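Local coordinates for AlyGC (Glaciecola chathamensis, PDB 5GKD), which cleaves alginate, probably by beta-elimination, as a calcium-containing polysaccharide lyase of family 6 with a parallel beta-helix fold, at residues S580-I585 with S612-L617; I644-G649 with E674-A679; S656-I661 with P680-L685; T695-E700 with S721-L726. All coordinates share one frame; numbering follows the deposited sequence.

Overall arrangement
All four contacts lie in the later part of the chain and join successive turns of a right-handed parallel beta-helix. Interactions 1, 2 and 4 belong to one run of parallel strands: 581-585, 613-617, 644-648, 667-676, 691-700 and 724-725. Interactions 1 and 2 have centres about 10 Å apart, and 613-617 pairs directly with 644-648. Interactions 2 and 4, about 12 Å apart, meet where 667-676 pairs with 691-700. Interaction 3 lies on another face, in strands 660-663 and 681-685, and its segments alternate along the chain with those of interaction 2. Interaction 4 ends at the C-terminus. Together they trace the stacking of the later coils down to the C-terminus.

Interaction 1: residues S580-I585 with S612-L617; sequences SQFKHI and SNVSDL
The imidazole of His584 and the carboxylate of Asp616 meet with their planes 83° apart. Asp616 OD2 sits at the edge of the ring, in its plane, and Lys583 CG lies over one face toward the rim. On the inner side, the ring of Phe582 has Asn613 O at its edge, and Val614 CG2 is 3.8 Å from Phe582 CD1. This is a rung between two coils of a parallel beta-helix, and the strands pair in exact register. Phe552 and Phe563 also meet the Phe582 ring, so it is part of an aromatic cluster inside the coil.

His584 CG is anti to the carbonyl carbon (chi1 -49°). His584 ND1 donates to Asp616 OD2 at 2.6 Å, with an N-H...O angle of 168°. The oxygen uses its anti lone pair. The negative carboxylate would probably favour a protonated imidazole. Both residues have positive phi, and at Asp616 the chain turns a corner. An alanine in place of His584 would probably leave Asp616 OD2 without this mate and free the carboxylate to turn.

Backbone bonds alternate in direction between the strands, as in Ser615 N to Phe582 O at 2.9 Å and Phe582 N to Asn613 O. Beyond the corner, Ile585 N donates to Asp616 O, and Ile585 CG2 packs on Leu617 CD1 at 3.6 Å. At the start of the rung, Ser612 OG accepts from Ser580 N and is also hydrogen-bonded to Glu610 O. On the outer face, Gln581 OE1 comes to 3.4 Å from Asn613 CB.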
loop_
_atom_site.group_PDB
_atom_site.type_symbol
_atom_site.label_atom_id
_atom_site.label_comp_id
_atom_site.label_asym_id
_atom_site.label_seq_id
_atom_site.Cartn_x
_atom_site.Cartn_y
_atom_site.Cartn_z
ATOM N N SER A 580 28.624 6.821 9.444
ATOM C CA SER A 580 27.506 7.711 9.737
ATOM C C SER A 580 27.041 7.529 11.177
ATOM O O SER A 580 27.244 6.476 11.788
ATOM C CB SER A 580 26.332 7.479 8.753
ATOM O OG SER A 580 26.711 7.815 7.424
ATOM N N GLN A 581 26.425 8.571 11.732
ATOM C CA GLN A 581 26.003 8.544 13.124
ATOM C C GLN A 581 24.506 8.778 13.236
ATOM O O GLN A 581 23.940 9.591 12.506
ATOM C CB GLN A 581 26.723 9.601 13.967
ATOM C CG GLN A 581 27.976 10.185 13.338
ATOM C CD GLN A 581 29.043 9.167 13.041
ATOM O OE1 GLN A 581 29.248 8.263 13.796
ATOM N NE2 GLN A 581 29.737 9.320 11.948
ATOM N N PHE A 582 23.882 8.094 14.186
ATOM C CA PHE A 582 22.451 8.191 14.410
ATOM C C PHE A 582 22.231 8.270 15.906
ATOM O O PHE A 582 22.755 7.426 16.640
ATOM C CB PHE A 582 21.719 6.970 13.828
ATOM C CG PHE A 582 22.030 6.709 12.378
ATOM C CD1 PHE A 582 23.206 6.089 12.003
ATOM C CD2 PHE A 582 21.139 7.088 11.386
ATOM C CE1 PHE A 582 23.491 5.859 10.667
ATOM C CE2 PHE A 582 21.417 6.858 10.053
ATOM C CZ PHE A 582 22.584 6.235 9.691
ATOM N N LYS A 583 21.465 9.236 16.363
ATOM C CA LYS A 583 21.221 9.364 17.770
ATOM C C LYS A 583 19.847 9.880 18.152
ATOM O O LYS A 583 19.387 10.827 17.603
ATOM C CB LYS A 583 22.295 10.247 18.389
ATOM C CG LYS A 583 22.326 10.222 19.893
ATOM C CD LYS A 583 23.561 10.906 20.459
ATOM C CE LYS A 583 24.223 10.059 21.521
ATOM N NZ LYS A 583 24.768 10.852 22.651
ATOM N N HIS A 584 19.228 9.245 19.124
ATOM C CA HIS A 584 17.919 9.612 19.651
ATOM C C HIS A 584 16.762 9.458 18.687
ATOM O O HIS A 584 16.237 10.431 18.217
ATOM C CB HIS A 584 17.883 11.023 20.249
ATOM C CG HIS A 584 18.985 11.317 21.211
ATOM N ND1 HIS A 584 19.174 10.617 22.377
ATOM C CD2 HIS A 584 19.944 12.263 21.189
ATOM C CE1 HIS A 584 20.207 11.111 23.022
ATOM N NE2 HIS A 584 20.690 12.110 22.323
ATOM N N ILE A 585 16.390 8.217 18.425
ATOM C CA ILE A 585 15.350 7.856 17.514
ATOM C C ILE A 585 14.357 6.925 18.157
ATOM O O ILE A 585 14.721 5.898 18.647
ATOM C CB ILE A 585 15.982 7.165 16.309
ATOM C CG1 ILE A 585 16.950 8.112 15.611
ATOM C CG2 ILE A 585 14.933 6.625 15.381
ATOM C CD1 ILE A 585 17.937 7.433 14.716
ATOM N N SER A 612 29.839 2.722 11.445
ATOM C CA SER A 612 28.818 3.686 11.796
ATOM C C SER A 612 28.509 3.575 13.276
ATOM O O SER A 612 28.962 2.660 13.960
ATOM C CB SER A 612 27.562 3.472 10.942
ATOM O OG SER A 612 27.862 3.755 9.589
ATOM N N ASN A 613 27.722 4.523 13.762
ATOM C CA ASN A 613 27.452 4.631 15.182
ATOM C C ASN A 613 25.981 4.955 15.390
ATOM O O ASN A 613 25.460 5.905 14.806
ATOM C CB ASN A 613 28.354 5.704 15.808
ATOM C CG ASN A 613 28.390 5.622 17.296
ATOM O OD1 ASN A 613 27.392 5.879 17.957
ATOM N ND2 ASN A 613 29.538 5.248 17.846
ATOM N N VAL A 614 25.321 4.155 16.217
ATOM C CA VAL A 614 23.897 4.271 16.493
ATOM C C VAL A 614 23.709 4.256 18.000
ATOM O O VAL A 614 24.156 3.315 18.667
ATOM C CB VAL A 614 23.096 3.122 15.856
ATOM C CG1 VAL A 614 21.624 3.225 16.242
ATOM C CG2 VAL A 614 23.281 3.093 14.343
ATOM N N SER A 615 23.021 5.266 18.535
ATOM C CA SER A 615 22.860 5.385 19.978
ATOM C C SER A 615 21.471 5.894 20.339
ATOM O O SER A 615 20.987 6.867 19.753
ATOM C CB SER A 615 23.924 6.326 20.554
ATOM O OG SER A 615 23.885 6.305 21.963
ATOM N N ASP A 616 20.845 5.238 21.316
ATOM C CA ASP A 616 19.525 5.613 21.833
ATOM C C ASP A 616 18.453 5.501 20.742
ATOM O O ASP A 616 17.747 6.460 20.406
ATOM C CB ASP A 616 19.562 7.018 22.457
ATOM C CG ASP A 616 18.283 7.363 23.193
ATOM O OD1 ASP A 616 17.565 6.426 23.622
ATOM O OD2 ASP A 616 17.986 8.574 23.341
ATOM N N LEU A 617 18.348 4.295 20.191
ATOM C CA LEU A 617 17.362 3.942 19.173
ATOM C C LEU A 617 16.372 2.990 19.821
ATOM O O LEU A 617 16.741 1.878 20.204
ATOM C CB LEU A 617 18.044 3.292 17.964
ATOM C CG LEU A 617 17.236 2.499 16.923
ATOM C CD1 LEU A 617 16.418 3.433 16.070
ATOM C CD2 LEU A 617 18.153 1.651 16.034
#

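Interaction 2: residues I644-G649 with E674-A679; sequences IFNEVG and EFNNSA
Phe645 and Phe675 point the same way from neighbouring strands of the parallel beta-helix, one coil above the other. Phe645 CG and Phe675 CG are both anti to their carbonyl carbons, beside the backbone N. Their ring planes are 49° apart and their centroids 4.7 Å apart. Phe645 CD2 lies over one face of the Phe675 ring, toward its rim. Phe699 of the next coil also meets Phe675, so three phenylalanines from successive coils follow one another in the interior.

A polar pair lies on the face that carries Ile644. Asn646 and Asn676 lie side by side, and Asn676 ND2 donates to Asn646 OD1 at 3.1 Å. The acceptor is in the amide plane of Asn676, but the donor is tilted 30° from the carbonyl plane of Asn646. A weak bond links Asn676 ND2 to Glu674 OE1.

Main-chain bonds tie the strands, including Asn676 N to Phe645 O at 2.9 Å. At the corner, Glu647 OE1 forms a salt bridge with Lys650. Gly649 has positive phi, and a CB there would clash with Ala679 CB. Ser678 OG bridges the turn: it accepts from Val648 N at 3.0 Å and donates to Asn676 O at 2.8 Å, approaching from above the carbonyl plane.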
loop_
_atom_site.group_PDB
_atom_site.type_symbol
_atom_site.label_atom_id
_atom_site.label_comp_id
_atom_site.label_asym_id
_atom_site.label_seq_id
_atom_site.Cartn_x
_atom_site.Cartn_y
_atom_site.Cartn_z
ATOM N N ILE A 644 29.322 0.570 16.159
ATOM C CA ILE A 644 29.074 0.657 17.585
ATOM C C ILE A 644 27.604 0.974 17.768
ATOM O O ILE A 644 27.124 2.005 17.284
ATOM C CB ILE A 644 29.957 1.718 18.263
ATOM C CG1 ILE A 644 31.431 1.327 18.165
ATOM C CG2 ILE A 644 29.550 1.912 19.718
ATOM C CD1 ILE A 644 32.098 1.777 16.882
ATOM N N PHE A 645 26.892 0.095 18.457
ATOM C CA PHE A 645 25.473 0.259 18.732
ATOM C C PHE A 645 25.290 0.392 20.239
ATOM O O PHE A 645 25.646 -0.526 20.984
ATOM C CB PHE A 645 24.660 -0.935 18.203
ATOM C CG PHE A 645 24.930 -1.310 16.750
ATOM C CD1 PHE A 645 24.573 -0.462 15.705
ATOM C CD2 PHE A 645 25.457 -2.554 16.432
ATOM C CE1 PHE A 645 24.782 -0.828 14.374
ATOM C CE2 PHE A 645 25.676 -2.927 15.102
ATOM C CZ PHE A 645 25.330 -2.059 14.072
ATOM N N ASN A 646 24.729 1.520 20.693
ATOM C CA ASN A 646 24.471 1.754 22.114
ATOM C C ASN A 646 22.985 1.939 22.378
ATOM O O ASN A 646 22.324 2.727 21.694
ATOM C CB ASN A 646 25.207 2.993 22.653
ATOM C CG ASN A 646 26.690 2.988 22.345
ATOM O OD1 ASN A 646 27.471 2.287 22.996
ATOM N ND2 ASN A 646 27.097 3.815 21.381
ATOM N N GLU A 647 22.479 1.251 23.398
ATOM C CA GLU A 647 21.094 1.400 23.857
ATOM C C GLU A 647 20.111 1.294 22.685
ATOM O O GLU A 647 19.363 2.220 22.375
ATOM C CB GLU A 647 20.916 2.722 24.606
ATOM C CG GLU A 647 21.831 2.922 25.807
ATOM C CD GLU A 647 21.326 2.236 27.070
ATOM O OE1 GLU A 647 20.208 1.664 27.058
ATOM O OE2 GLU A 647 22.043 2.289 28.094
ATOM N N VAL A 648 20.123 0.136 22.031
ATOM C CA VAL A 648 19.382 -0.077 20.792
ATOM C C VAL A 648 18.360 -1.189 20.993
ATOM O O VAL A 648 18.674 -2.234 21.574
ATOM C CB VAL A 648 20.331 -0.413 19.626
ATOM C CG1 VAL A 648 19.540 -0.842 18.409
ATOM C CG2 VAL A 648 21.209 0.772 19.303
ATOM N N GLY A 649 17.136 -0.959 20.523
ATOM C CA GLY A 649 16.157 -2.016 20.376
ATOM C C GLY A 649 15.256 -2.290 21.558
ATOM O O GLY A 649 14.430 -3.203 21.477
ATOM N N GLU A 674 30.207 -3.620 18.195
ATOM C CA GLU A 674 29.877 -3.571 19.615
ATOM C C GLU A 674 28.371 -3.395 19.775
ATOM O O GLU A 674 27.787 -2.455 19.222
ATOM C CB GLU A 674 30.605 -2.424 20.321
ATOM C CG GLU A 674 32.114 -2.398 20.150
ATOM C CD GLU A 674 32.749 -1.181 20.832
ATOM O OE1 GLU A 674 32.078 -0.552 21.688
ATOM O OE2 GLU A 674 33.911 -0.850 20.501
ATOM N N PHE A 675 27.746 -4.297 20.522
ATOM C CA PHE A 675 26.339 -4.191 20.897
ATOM C C PHE A 675 26.298 -3.945 22.404
ATOM O O PHE A 675 26.357 -4.887 23.196
ATOM C CB PHE A 675 25.557 -5.448 20.522
ATOM C CG PHE A 675 25.326 -5.625 19.045
ATOM C CD1 PHE A 675 26.325 -6.139 18.228
ATOM C CD2 PHE A 675 24.084 -5.350 18.479
ATOM C CE1 PHE A 675 26.111 -6.330 16.875
ATOM C CE2 PHE A 675 23.867 -5.538 17.119
ATOM C CZ PHE A 675 24.884 -6.030 16.321
ATOM N N ASN A 676 26.180 -2.680 22.790
ATOM C CA ASN A 676 26.250 -2.269 24.185
ATOM C C ASN A 676 24.856 -1.971 24.715
ATOM O O ASN A 676 24.158 -1.101 24.185
ATOM C CB ASN A 676 27.159 -1.050 24.339
ATOM C CG ASN A 676 28.551 -1.295 23.772
ATOM O OD1 ASN A 676 29.052 -2.413 23.813
ATOM N ND2 ASN A 676 29.170 -0.258 23.233
ATOM N N ASN A 677 24.459 -2.695 25.759
ATOM C CA ASN A 677 23.211 -2.458 26.473
ATOM C C ASN A 677 22.031 -2.392 25.511
ATOM O O ASN A 677 21.307 -1.396 25.440
ATOM C CB ASN A 677 23.319 -1.182 27.304
ATOM C CG ASN A 677 24.541 -1.188 28.211
ATOM O OD1 ASN A 677 24.752 -2.136 28.974
ATOM N ND2 ASN A 677 25.363 -0.148 28.110
ATOM N N SER A 678 21.852 -3.472 24.757
ATOM C CA SER A 678 20.910 -3.465 23.644
ATOM C C SER A 678 20.130 -4.773 23.592
ATOM O O SER A 678 20.431 -5.744 24.289
ATOM C CB SER A 678 21.627 -3.224 22.315
ATOM O OG SER A 678 22.298 -1.969 22.302
ATOM N N ALA A 679 19.099 -4.774 22.763
ATOM C CA ALA A 679 18.348 -5.977 22.498
ATOM C C ALA A 679 19.172 -6.898 21.597
ATOM O O ALA A 679 20.062 -6.444 20.881
ATOM C CB ALA A 679 17.006 -5.615 21.857
#

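Interaction 3: residues S656-I661 with P680-L685; sequences SAASLI and PIIFEL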
loop_
_atom_site.group_PDB
_atom_site.type_symbol
_atom_site.label_atom_id
_atom_site.label_comp_id
_atom_site.label_asym_id
_atom_site.label_seq_id
_atom_site.Cartn_x
_atom_site.Cartn_y
_atom_site.Cartn_z
ATOM N N SER A 656 9.543 -6.847 18.019
ATOM C CA SER A 656 10.572 -7.859 17.801
ATOM C C SER A 656 11.413 -8.111 19.044
ATOM O O SER A 656 12.028 -9.177 19.150
ATOM C CB SER A 656 11.497 -7.447 16.653
ATOM O OG SER A 656 12.373 -6.381 17.034
ATOM N N ALA A 657 11.459 -7.148 19.970
ATOM C CA ALA A 657 12.398 -7.163 21.092
ATOM C C ALA A 657 13.807 -7.518 20.623
ATOM O O ALA A 657 14.539 -8.257 21.281
ATOM C CB ALA A 657 11.931 -8.118 22.191
ATOM N N ALA A 658 14.188 -6.989 19.462
ATOM C CA ALA A 658 15.501 -7.234 18.892
ATOM C C ALA A 658 16.126 -5.916 18.467
ATOM O O ALA A 658 15.424 -4.945 18.169
ATOM C CB ALA A 658 15.422 -8.180 17.684
ATOM N N SER A 659 17.460 -5.882 18.456
ATOM C CA SER A 659 18.161 -4.780 17.817
ATOM C C SER A 659 18.281 -4.999 16.327
ATOM O O SER A 659 18.580 -4.055 15.592
ATOM C CB SER A 659 19.557 -4.615 18.410
ATOM O OG SER A 659 20.323 -5.789 18.197
ATOM N N LEU A 660 18.063 -6.232 15.885
ATOM C CA LEU A 660 18.210 -6.634 14.494
ATOM C C LEU A 660 17.432 -7.928 14.340
ATOM O O LEU A 660 17.716 -8.895 15.053
ATOM C CB LEU A 660 19.684 -6.836 14.176
ATOM C CG LEU A 660 20.180 -7.054 12.761
ATOM C CD1 LEU A 660 19.955 -5.806 11.933
ATOM C CD2 LEU A 660 21.660 -7.368 12.813
ATOM N N ILE A 661 16.429 -7.965 13.469
ATOM C CA ILE A 661 15.697 -9.211 13.277
ATOM C C ILE A 661 15.671 -9.542 11.793
ATOM O O ILE A 661 15.180 -8.756 10.971
ATOM C CB ILE A 661 14.285 -9.196 13.888
ATOM C CG1 ILE A 661 13.625 -10.555 13.651
ATOM C CG2 ILE A 661 13.435 -8.069 13.353
ATOM C CD1 ILE A 661 12.416 -10.797 14.467
ATOM N N PRO A 680 18.901 -8.198 21.629
ATOM C CA PRO A 680 19.749 -9.154 20.901
ATOM C C PRO A 680 19.549 -9.095 19.389
ATOM O O PRO A 680 18.612 -8.490 18.862
ATOM C CB PRO A 680 19.289 -10.497 21.459
ATOM C CG PRO A 680 17.863 -10.261 21.829
ATOM C CD PRO A 680 17.844 -8.882 22.397
ATOM N N ILE A 681 20.482 -9.731 18.689
ATOM C CA ILE A 681 20.322 -10.079 17.283
ATOM C C ILE A 681 19.462 -11.334 17.196
ATOM O O ILE A 681 19.651 -12.272 17.973
ATOM C CB ILE A 681 21.699 -10.319 16.639
ATOM C CG1 ILE A 681 22.540 -9.050 16.655
ATOM C CG2 ILE A 681 21.557 -10.872 15.228
ATOM C CD1 ILE A 681 23.995 -9.330 16.307
ATOM N N ILE A 682 18.510 -11.373 16.264
ATOM C CA ILE A 682 17.636 -12.539 16.145
ATOM C C ILE A 682 17.587 -12.985 14.695
ATOM O O ILE A 682 17.194 -12.209 13.815
ATOM C CB ILE A 682 16.213 -12.279 16.661
ATOM C CG1 ILE A 682 16.227 -11.880 18.138
ATOM C CG2 ILE A 682 15.367 -13.540 16.484
ATOM C CD1 ILE A 682 14.850 -11.758 18.755
ATOM N N PHE A 683 17.973 -14.234 14.453
ATOM C CA PHE A 683 17.875 -14.858 13.148
ATOM C C PHE A 683 16.661 -15.770 13.117
ATOM O O PHE A 683 16.423 -16.535 14.059
ATOM C CB PHE A 683 19.139 -15.656 12.813
ATOM C CG PHE A 683 20.357 -14.807 12.674
ATOM C CD1 PHE A 683 20.592 -14.106 11.514
ATOM C CD2 PHE A 683 21.260 -14.695 13.713
ATOM C CE1 PHE A 683 21.710 -13.302 11.391
ATOM C CE2 PHE A 683 22.375 -13.896 13.598
ATOM C CZ PHE A 683 22.600 -13.199 12.436
ATOM N N GLU A 684 15.888 -15.662 12.047
ATOM C CA GLU A 684 14.814 -16.587 11.729
ATOM C C GLU A 684 15.145 -17.145 10.338
ATOM O O GLU A 684 14.731 -16.613 9.305
ATOM C CB GLU A 684 13.436 -15.869 11.825
ATOM C CG GLU A 684 13.124 -15.352 13.243
ATOM C CD GLU A 684 11.734 -14.746 13.406
ATOM O OE1 GLU A 684 11.137 -14.333 12.394
ATOM O OE2 GLU A 684 11.235 -14.677 14.559
ATOM N N LEU A 685 15.947 -18.179 10.310
ATOM C CA LEU A 685 16.396 -18.800 9.092
ATOM C C LEU A 685 15.337 -19.635 8.403
ATOM O O LEU A 685 14.675 -20.381 9.039
ATOM C CB LEU A 685 17.632 -19.631 9.377
ATOM C CG LEU A 685 18.779 -18.863 9.976
ATOM C CD1 LEU A 685 19.807 -19.779 10.564
ATOM C CD2 LEU A 685 19.389 -17.861 9.015
#
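Pro680 O receives Ser659 N at 2.9 Å, with the donor tilted 32° from the carbonyl plane. Ala658 closes in on the same oxygen, with its CB 3.4 Å from Pro680 O. Ser659 OG takes the position between the backbone N and the carbonyl carbon (chi1 61°). Its hydrogen bond goes to Ala679 O, just before Pro680, so the serine grips the entry to the second strand with both its N-H and its hydroxyl.

The next backbone bond is straighter. Ile682 N donates to Leu660 O at 2.9 Å, with an N-H...O angle of 156°. Past it, Ile661 CA approaches Ile682 O.

Ile682 carries much of the apolar contact. Its CG1 is anti to the carbonyl carbon, and CD1 comes to 3.8 Å from Ala658 CB. The same methyl packs against Ser656 O. Ser656 OG accepts from Ala658 N in an ST turn and is also hydrogen-bonded to Asn654. Further along, Ile661 CD1 reaches Glu684 OE2 at 4.1 Å, crossing that side chain at a slant. Glu684 bonds His663 through OE1 and forms a salt bridge with Arg708 through OE2. On the other face, Leu660 CD2 packs loosely on Ile681 CG2, and Ile681 continues onto Phe675 and Phe699. Leu660 and Ile681 turn inward, Ile661 and Ile682 to the opposite face. Such alternation along strands stacked coil on coil is typical of a parallel beta-helix.

Interaction 4: residues T695-E700 with S721-L726; sequences TGNVFE and SGNTVL
Asn723 lies beside Asn697, between the segments 695-700 and 721-726. Asn723 CB packs 3.8 Å from Phe699 CE2 and lies near Asn697 O. CG is anti to the carbonyl carbon (chi1 -61°) and sits at the edge of the Phe699 ring, near its plane. The amide and ring planes are 76° apart. At the tip, Asn723 OD1 takes two bonds. Asn697 N donates to it at 2.7 Å, in the carbonyl plane, and Asn697 ND2 at 3.1 Å, tilted 34° from that plane. Asn723 ND2 turns to Val694 O.

Stacked asparagines of this kind, in line from coil to coil, form the asparagine ladder known from parallel beta-helices. Here Asn697 OD1 continues it to Asn673, while Asn697 ND2 also bonds Met670 O. An alanine in place of Asn723 would probably leave Asn697 N without its acceptor, Asn697 ND2 short of one partner and Val694 O without its amide donor.

After the ladder the strands pair through the backbone. Thr724 N donates to Asn697 O, and Phe699 N donates to Thr724 O at 2.8 Å. Before it, Gly696 and Gly722 both have positive phi, and Gly696 N makes a weak bond to Gly722 O. At the C-terminus, Leu726 N donates to Phe699 O at 2.7 Å from above the carbonyl plane, and Leu726 CD2 lies 3.6 Å from the same oxygen.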
loop_
_atom_site.group_PDB
_atom_site.type_symbol
_atom_site.label_atom_id
_atom_site.label_comp_id
_atom_site.label_asym_id
_atom_site.label_seq_id
_atom_site.Cartn_x
_atom_site.Cartn_y
_atom_site.Cartn_z
ATOM N N THR A 695 30.961 -13.074 13.947
ATOM C CA THR A 695 32.250 -13.286 14.585
ATOM C C THR A 695 32.881 -11.954 14.951
ATOM O O THR A 695 32.650 -10.936 14.296
ATOM C CB THR A 695 33.217 -14.071 13.676
ATOM O OG1 THR A 695 33.498 -13.304 12.503
ATOM C CG2 THR A 695 32.610 -15.418 13.277
ATOM N N GLY A 696 33.693 -11.978 16.006
ATOM C CA GLY A 696 34.469 -10.812 16.377
ATOM C C GLY A 696 33.693 -9.694 17.032
ATOM O O GLY A 696 34.216 -8.583 17.146
ATOM N N ASN A 697 32.474 -9.952 17.494
ATOM C CA ASN A 697 31.659 -8.894 18.075
ATOM C C ASN A 697 31.791 -8.868 19.598
ATOM O O ASN A 697 32.174 -9.850 20.233
ATOM C CB ASN A 697 30.185 -9.062 17.682
ATOM C CG ASN A 697 29.986 -9.159 16.166
ATOM O OD1 ASN A 697 29.876 -8.139 15.483
ATOM N ND2 ASN A 697 29.961 -10.396 15.634
ATOM N N VAL A 698 31.460 -7.722 20.181
ATOM C CA VAL A 698 31.327 -7.584 21.626
ATOM C C VAL A 698 29.853 -7.409 21.957
ATOM O O VAL A 698 29.207 -6.474 21.466
ATOM C CB VAL A 698 32.150 -6.405 22.166
ATOM C CG1 VAL A 698 31.871 -6.219 23.634
ATOM C CG2 VAL A 698 33.635 -6.623 21.911
ATOM N N PHE A 699 29.327 -8.280 22.810
ATOM C CA PHE A 699 27.963 -8.156 23.314
ATOM C C PHE A 699 28.023 -7.850 24.808
ATOM O O PHE A 699 27.938 -8.745 25.647
ATOM C CB PHE A 699 27.147 -9.444 23.032
ATOM C CG PHE A 699 27.031 -9.785 21.575
ATOM C CD1 PHE A 699 26.166 -9.082 20.754
ATOM C CD2 PHE A 699 27.795 -10.799 21.021
ATOM C CE1 PHE A 699 26.073 -9.387 19.409
ATOM C CE2 PHE A 699 27.685 -11.114 19.674
ATOM C CZ PHE A 699 26.832 -10.397 18.874
ATOM N N GLU A 700 28.154 -6.570 25.142
ATOM C CA GLU A 700 28.259 -6.135 26.530
ATOM C C GLU A 700 26.915 -5.599 27.006
ATOM O O GLU A 700 26.419 -4.593 26.484
ATOM C CB GLU A 700 29.337 -5.069 26.713
ATOM C CG GLU A 700 29.368 -4.550 28.144
ATOM C CD GLU A 700 30.656 -3.848 28.501
ATOM O OE1 GLU A 700 31.615 -3.926 27.710
ATOM O OE2 GLU A 700 30.710 -3.216 29.578
ATOM N N SER A 721 30.607 -17.415 16.529
ATOM C CA SER A 721 31.683 -17.724 17.460
ATOM C C SER A 721 32.693 -16.591 17.459
ATOM O O SER A 721 32.674 -15.706 16.600
ATOM C CB SER A 721 32.366 -19.035 17.087
ATOM O OG SER A 721 32.992 -18.886 15.829
ATOM N N GLY A 722 33.612 -16.655 18.416
ATOM C CA GLY A 722 34.641 -15.640 18.510
ATOM C C GLY A 722 34.122 -14.319 19.006
ATOM O O GLY A 722 34.707 -13.276 18.707
ATOM N N ASN A 723 33.037 -14.340 19.767
ATOM C CA ASN A 723 32.418 -13.138 20.300
ATOM C C ASN A 723 32.619 -13.073 21.809
ATOM O O ASN A 723 32.568 -14.096 22.497
ATOM C CB ASN A 723 30.923 -13.100 19.981
ATOM C CG ASN A 723 30.652 -13.089 18.494
ATOM O OD1 ASN A 723 31.151 -12.234 17.766
ATOM N ND2 ASN A 723 29.892 -14.059 18.033
ATOM N N THR A 724 32.826 -11.862 22.312
ATOM C CA THR A 724 32.912 -11.597 23.741
ATOM C C THR A 724 31.530 -11.251 24.273
ATOM O O THR A 724 30.925 -10.273 23.832
ATOM C CB THR A 724 33.892 -10.454 24.006
ATOM O OG1 THR A 724 35.032 -10.582 23.168
ATOM C CG2 THR A 724 34.305 -10.426 25.480
ATOM N N VAL A 725 31.041 -12.057 25.207
ATOM C CA VAL A 725 29.751 -11.826 25.839
ATOM C C VAL A 725 29.999 -11.248 27.230
ATOM O O VAL A 725 30.529 -11.931 28.114
ATOM C CB VAL A 725 28.921 -13.110 25.895
ATOM C CG1 VAL A 725 27.655 -12.891 26.704
ATOM C CG2 VAL A 725 28.593 -13.550 24.489
ATOM N N LEU A 726 29.604 -9.985 27.415
ATOM C CA LEU A 726 29.871 -9.179 28.613
ATOM C C LEU A 726 31.362 -9.003 28.857
ATOM O O LEU A 726 31.972 -8.063 28.347
ATOM C CB LEU A 726 29.202 -9.788 29.845
ATOM C CG LEU A 726 27.844 -9.202 30.244
ATOM C CD1 LEU A 726 28.018 -7.812 30.829
ATOM C CD2 LEU A 726 26.872 -9.184 29.075
#